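Local coordinates for protein possible HxlR family transcriptional factor (Thermoplasma volcanium, PDB 3DF8) that probably binds DNA and regulates transcription as a member of the HxlR family of helix-turn-helix factors, at residues K26-T29 with M30-I33; T41-F45 with N46-S50; N91-N94 with S95-L99. All coordinates share one frame; numbering follows the deposited sequence.

Interaction 1. Residues K26-T29 with M30-I33; sequences KKYT and MLII. With ACT (acetate ion), chain C.
Y28 sits at the N-cap of helix 29-36, where a type II turn spanning K26 to T29 runs straight into the helix, whose first turn begins at T29. The turn is closed by T29 N bonding to K26 O (3.1 Å), and Y28 takes the third corner with a positive phi of 83°. Its carbonyl is the first acceptor of the helix: I32 N reaches Y28 O at 2.8 Å, and the next bond, I33 N to T29 O, is 3.0 Å long and almost straight at 178°. Across the contact the Y28 side chain makes apolar touches, CD2 4.2 Å from L31 CD1 and CB against I32 CD1; I52 and I55 pack on it too. K27 CG rests 3.5 Å over one ring face, near the rim, while K27 NZ bonds an acetate, probably from the crystallisation liquor. In T29, chi1 of -57° sends OG1 back to bond L23 O and leaves CG2 across from I33 CD1, at 4.2 Å. R63 of helix 57-69 packs on T29 and I32. One water donates to K26 O (2.7 Å) and accepts from M30 N (3.0 Å). M30 N, which has no helical acceptor in a preceding turn, is thus bonded through this water to K26 O. The buried helix start is held by backbone bonds, one bridging water and the T29 hydroxyl bonded to L23 O, with apolar side chains packed around it.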
# COMPACT_ATOMS: atom_id res chain seq x y z
N LYS A 26 -4.79 1.41 5.68
CA LYS A 26 -6.14 1.87 5.97
C LYS A 26 -6.69 2.67 4.78
O LYS A 26 -5.94 3.41 4.11
CB LYS A 26 -6.14 2.74 7.22
CG LYS A 26 -5.87 1.98 8.49
CD LYS A 26 -6.01 2.89 9.70
CE LYS A 26 -5.27 2.28 10.89
NZ LYS A 26 -6.07 2.35 12.16
N LYS A 27 -8.00 2.53 4.56
CA LYS A 27 -8.67 3.16 3.44
C LYS A 27 -8.28 4.64 3.35
O LYS A 27 -8.32 5.35 4.36
CB LYS A 27 -10.20 3.01 3.55
CG LYS A 27 -10.88 3.33 2.25
CD LYS A 27 -12.38 3.01 2.27
CE LYS A 27 -12.98 3.35 0.91
NZ LYS A 27 -12.05 2.89 -0.19
N TYR A 28 -7.88 5.07 2.14
CA TYR A 28 -7.54 6.48 1.84
C TYR A 28 -6.13 6.94 2.18
O TYR A 28 -5.71 7.99 1.71
CB TYR A 28 -8.56 7.46 2.43
CG TYR A 28 -9.98 7.24 1.94
CD1 TYR A 28 -10.97 6.81 2.82
CD2 TYR A 28 -10.34 7.51 0.60
CE1 TYR A 28 -12.27 6.63 2.38
CE2 TYR A 28 -11.63 7.33 0.17
CZ TYR A 28 -12.59 6.89 1.06
OH TYR A 28 -13.89 6.72 0.65
N THR A 29 -5.40 6.20 3.00
CA THR A 29 -4.12 6.76 3.51
C THR A 29 -3.15 7.02 2.38
O THR A 29 -2.53 8.08 2.33
CB THR A 29 -3.49 5.87 4.60
OG1 THR A 29 -4.43 5.69 5.68
CG2 THR A 29 -2.18 6.53 5.17
N MSE A 30 -3.04 6.06 1.47
CA MSE A 30 -2.10 6.22 0.34
C MSE A 30 -2.57 7.36 -0.56
O MSE A 30 -1.76 8.15 -1.07
CB MSE A 30 -1.93 4.91 -0.44
CG MSE A 30 -1.17 3.87 0.35
SE MSE A 30 -0.92 2.20 -0.65
CE MSE A 30 -2.48 1.26 0.10
N LEU A 31 -3.88 7.48 -0.72
CA LEU A 31 -4.42 8.59 -1.52
C LEU A 31 -4.17 9.94 -0.84
O LEU A 31 -3.90 10.92 -1.55
CB LEU A 31 -5.89 8.40 -1.77
CG LEU A 31 -6.25 7.25 -2.74
CD1 LEU A 31 -7.79 7.08 -2.74
CD2 LEU A 31 -5.62 7.46 -4.12
N ILE A 32 -4.29 10.01 0.49
CA ILE A 32 -4.01 11.28 1.21
C ILE A 32 -2.52 11.67 0.99
O ILE A 32 -2.21 12.83 0.64
CB ILE A 32 -4.34 11.16 2.70
CG1 ILE A 32 -5.88 11.05 2.87
CG2 ILE A 32 -3.77 12.38 3.45
CD1 ILE A 32 -6.38 10.50 4.27
N ILE A 33 -1.61 10.73 1.23
CA ILE A 33 -0.18 10.98 0.95
C ILE A 33 0.05 11.44 -0.48
O ILE A 33 0.80 12.37 -0.71
CB ILE A 33 0.69 9.74 1.30
CG1 ILE A 33 0.59 9.47 2.82
CG2 ILE A 33 2.15 9.87 0.75
CD1 ILE A 33 1.18 8.11 3.28
C ACT C . -9.18 2.94 -0.93
O ACT C . -9.78 3.99 -1.29
OXT ACT C . -9.82 1.87 -1.09
CH3 ACT C . -7.81 2.97 -0.33
O HOH W 1 -4.29 3.40 1.94

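Interaction 2. Residues T41-F45 with N46-S50; sequences TRQNF and NDIRS
N44 and D47 form a capping box at the start of helix 45-50, their side chains crossing at about a right angle while the amide and carboxylate planes lie only 19° apart. N44 CG stands between the backbone N and the carbonyl carbon (chi1 62°), which brings OD1 over the helix end to accept from D47 N at 2.8 Å, nearly end-on to the side-chain carbonyl. D47 returns the bond: its OD2 takes N44 N at 2.9 Å, met on the anti side and out of the carboxylate plane. Each side chain is thus anchored on the other residue's backbone N-H, which holds its own rotation. Beside the box, Q43 CB packs on D47 CB at 3.8 Å, and Q43 crosses I48 roughly at right angles, with NE2 turned to V35 O. One turn further along the helix, R49 brings NH2 to the edge of the F45 ring, 3.6 Å from F45 CE2, the guanidinium plane turned 78° from the ring; NH2 also bonds S57 OG. Q43 pairs its backbone with Y83 of strand 81-85. F45 packs on L60 and Y83, and I48 on V35 and L36 of helix 29-36. Followed in the chain by helix 57-69, helix 45-50 is probably the first helix of the family's helix-turn-helix.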
# COMPACT_ATOMS: atom_id res chain seq x y z
N THR A 41 1.32 24.37 -3.69
CA THR A 41 1.02 25.22 -2.55
C THR A 41 0.54 24.29 -1.47
O THR A 41 -0.03 23.24 -1.79
CB THR A 41 -0.14 26.23 -2.87
OG1 THR A 41 -1.31 25.52 -3.29
CG2 THR A 41 0.26 27.20 -3.97
N ARG A 42 0.76 24.67 -0.21
CA ARG A 42 0.14 23.94 0.89
C ARG A 42 -1.38 23.94 0.70
O ARG A 42 -1.97 24.96 0.34
CB ARG A 42 0.48 24.61 2.23
CG ARG A 42 1.96 24.60 2.58
CD ARG A 42 2.21 25.20 3.95
NE ARG A 42 1.65 24.33 4.99
CZ ARG A 42 2.36 23.44 5.67
NH1 ARG A 42 3.68 23.32 5.44
NH2 ARG A 42 1.76 22.67 6.59
N GLN A 43 -2.01 22.81 1.01
CA GLN A 43 -3.46 22.64 0.84
C GLN A 43 -4.19 22.73 2.15
O GLN A 43 -3.67 22.25 3.16
CB GLN A 43 -3.72 21.26 0.24
CG GLN A 43 -2.81 21.04 -0.98
CD GLN A 43 -2.89 19.62 -1.55
OE1 GLN A 43 -3.93 18.96 -1.47
NE2 GLN A 43 -1.81 19.17 -2.15
N ASN A 44 -5.39 23.30 2.13
CA ASN A 44 -6.25 23.29 3.31
C ASN A 44 -7.07 22.02 3.32
O ASN A 44 -6.95 21.20 2.38
CB ASN A 44 -7.10 24.57 3.39
CG ASN A 44 -8.07 24.73 2.21
OD1 ASN A 44 -8.57 23.76 1.62
ND2 ASN A 44 -8.33 25.97 1.85
N PHE A 45 -7.89 21.84 4.36
CA PHE A 45 -8.58 20.58 4.57
C PHE A 45 -9.59 20.32 3.47
O PHE A 45 -9.69 19.18 2.97
CB PHE A 45 -9.25 20.62 5.91
CG PHE A 45 -9.85 19.34 6.35
CD1 PHE A 45 -9.13 18.45 7.15
CD2 PHE A 45 -11.19 19.06 6.04
CE1 PHE A 45 -9.73 17.26 7.61
CE2 PHE A 45 -11.81 17.89 6.51
CZ PHE A 45 -11.07 16.99 7.29
N ASN A 46 -10.29 21.37 3.06
CA ASN A 46 -11.26 21.24 1.96
C ASN A 46 -10.61 20.86 0.64
O ASN A 46 -11.17 20.07 -0.11
CB ASN A 46 -12.10 22.51 1.74
CG ASN A 46 -13.16 22.31 0.68
OD1 ASN A 46 -14.12 21.57 0.89
ND2 ASN A 46 -13.00 22.96 -0.47
N ASP A 47 -9.43 21.42 0.37
CA ASP A 47 -8.66 21.13 -0.87
C ASP A 47 -8.38 19.62 -0.96
O ASP A 47 -8.53 18.98 -2.01
CB ASP A 47 -7.27 21.80 -0.87
CG ASP A 47 -7.30 23.31 -1.07
OD1 ASP A 47 -8.24 23.83 -1.75
OD2 ASP A 47 -6.32 23.97 -0.57
N ILE A 48 -7.91 19.08 0.17
CA ILE A 48 -7.55 17.66 0.29
C ILE A 48 -8.79 16.80 0.12
O ILE A 48 -8.81 15.88 -0.70
CB ILE A 48 -6.87 17.35 1.63
CG1 ILE A 48 -5.57 18.13 1.76
CG2 ILE A 48 -6.55 15.88 1.74
CD1 ILE A 48 -5.10 18.28 3.27
N ARG A 49 -9.84 17.10 0.89
CA ARG A 49 -11.08 16.33 0.85
C ARG A 49 -11.70 16.31 -0.56
O ARG A 49 -12.11 15.25 -1.05
CB ARG A 49 -12.06 16.89 1.90
CG ARG A 49 -13.44 16.20 1.95
CD ARG A 49 -14.40 16.89 2.97
NE ARG A 49 -14.63 18.29 2.62
CZ ARG A 49 -14.81 19.29 3.48
NH1 ARG A 49 -15.01 20.51 3.01
NH2 ARG A 49 -14.79 19.10 4.80
N SER A 50 -11.70 17.47 -1.23
CA SER A 50 -12.25 17.60 -2.58
C SER A 50 -11.50 16.80 -3.61
O SER A 50 -12.05 16.44 -4.65
CB SER A 50 -12.22 19.06 -3.00
OG SER A 50 -13.16 19.80 -2.24

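Interaction 3. Residues N91-N94 with S95-L99; sequences NVRN and SLMPL
N91 to M97 keep i to i+4 bonds along helix 87-108, and these bend from 158° at S95 N to 135° at L96 N as P98 nears. S95 N meets N91 O at 3.2 Å. L96 N bonds V92 O at 2.9 Å and weakly R93 O, which also accepts from M97 N. The series breaks at P98, which has no N-H; its CD lies 3.4 Å from N94 O where the next bond would fall, and the helix is kinked there. Among the side chains, R93 and selenomethionine M97 meet obliquely. R93 stays extended from CG to NE, whereas M97 bends at chi2 (-38°), setting SE 3.9 Å above the centre of one guanidinium face. M97 CG closes in on R93 NH2 at 3.7 Å. V92 CG1 and L96 CD2 touch loosely at 4.5 Å. Replacing R93 with a leucine would probably leave S34 O, and R6 O of the second subunit, without their donors and strip the flat surface from beneath the selenium. The M97 side chain, here selenomethionine, thus covers one face of the guanidinium while NE bonds S34 O of helix 29-36 and NH1 bonds R6 O of the second subunit.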
# COMPACT_ATOMS: atom_id res chain seq x y z
N ASN A 91 9.27 11.00 1.10
CA ASN A 91 9.93 9.72 0.80
C ASN A 91 8.93 8.58 0.60
O ASN A 91 9.05 7.77 -0.33
CB ASN A 91 10.91 9.36 1.90
CG ASN A 91 12.11 10.28 1.94
OD1 ASN A 91 12.48 10.88 0.93
ND2 ASN A 91 12.71 10.41 3.10
N VAL A 92 7.96 8.46 1.49
CA VAL A 92 6.88 7.50 1.25
C VAL A 92 6.19 7.74 -0.11
O VAL A 92 5.95 6.80 -0.85
CB VAL A 92 5.84 7.56 2.40
CG1 VAL A 92 4.57 6.67 2.10
CG2 VAL A 92 6.52 7.14 3.76
N ARG A 93 5.90 9.00 -0.43
CA ARG A 93 5.12 9.29 -1.63
C ARG A 93 5.94 8.85 -2.80
O ARG A 93 5.43 8.26 -3.75
CB ARG A 93 4.80 10.76 -1.75
CG ARG A 93 3.83 11.03 -2.91
CD ARG A 93 3.58 12.49 -3.06
NE ARG A 93 2.51 12.81 -4.00
CZ ARG A 93 2.64 12.89 -5.32
NH1 ARG A 93 1.57 13.17 -6.08
NH2 ARG A 93 3.82 12.69 -5.90
N ASN A 94 7.23 9.14 -2.72
CA ASN A 94 8.17 8.78 -3.81
C ASN A 94 8.13 7.27 -4.12
O ASN A 94 8.11 6.89 -5.28
CB ASN A 94 9.62 9.21 -3.49
CG ASN A 94 9.83 10.71 -3.61
OD1 ASN A 94 8.99 11.42 -4.20
ND2 ASN A 94 10.93 11.21 -3.04
N SER A 95 8.10 6.43 -3.08
CA SER A 95 8.00 4.98 -3.30
C SER A 95 6.60 4.52 -3.66
O SER A 95 6.43 3.47 -4.26
CB SER A 95 8.52 4.20 -2.10
OG SER A 95 9.77 4.71 -1.69
N LEU A 96 5.59 5.32 -3.32
CA LEU A 96 4.23 4.97 -3.59
C LEU A 96 3.84 5.14 -5.04
O LEU A 96 3.06 4.34 -5.55
CB LEU A 96 3.31 5.85 -2.73
CG LEU A 96 1.93 5.49 -2.28
CD1 LEU A 96 1.86 4.01 -1.78
CD2 LEU A 96 1.49 6.50 -1.17
N MSE A 97 4.36 6.18 -5.72
CA MSE A 97 3.83 6.54 -7.05
C MSE A 97 3.96 5.42 -8.10
O MSE A 97 3.01 5.19 -8.84
CB MSE A 97 4.36 7.89 -7.54
CG MSE A 97 3.99 9.09 -6.64
SE MSE A 97 2.18 9.08 -5.82
CE MSE A 97 1.21 9.33 -7.42
N PRO A 98 5.11 4.72 -8.17
CA PRO A 98 5.14 3.63 -9.16
C PRO A 98 4.11 2.52 -8.90
O PRO A 98 3.56 1.94 -9.87
CB PRO A 98 6.59 3.12 -9.08
CG PRO A 98 7.39 4.29 -8.50
CD PRO A 98 6.40 4.85 -7.47
N LEU A 99 3.80 2.27 -7.63
CA LEU A 99 2.80 1.29 -7.25
C LEU A 99 1.42 1.77 -7.70
O LEU A 99 0.69 1.01 -8.37
CB LEU A 99 2.81 1.07 -5.75
CG LEU A 99 1.76 0.10 -5.26
CD1 LEU A 99 1.95 -1.33 -5.83
CD2 LEU A 99 1.81 0.14 -3.76
O HOH W 2 11.63 6.61 -0.86

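Interaction 1 is buried and interaction 3 partly so; they meet directly, M30 SE lying 3.5 Å from L96 CD1 and I33 packing on V92 and L96, so helices 29-36 and 87-108 share one apolar seam. Both also touch the second subunit. Interaction 2 is a surface contact, its nearest atoms about 5 Å from interaction 1 and about 8 Å from interaction 3, without touching either. Interactions 1 and 2 both start a helix by different means, a turn carbonyl and a water in the buried case, two reciprocal side-chain bonds at the surface. Interaction 3 lies mid-helix, where a proline interrupts the bonding and an arginine reaches out to other elements.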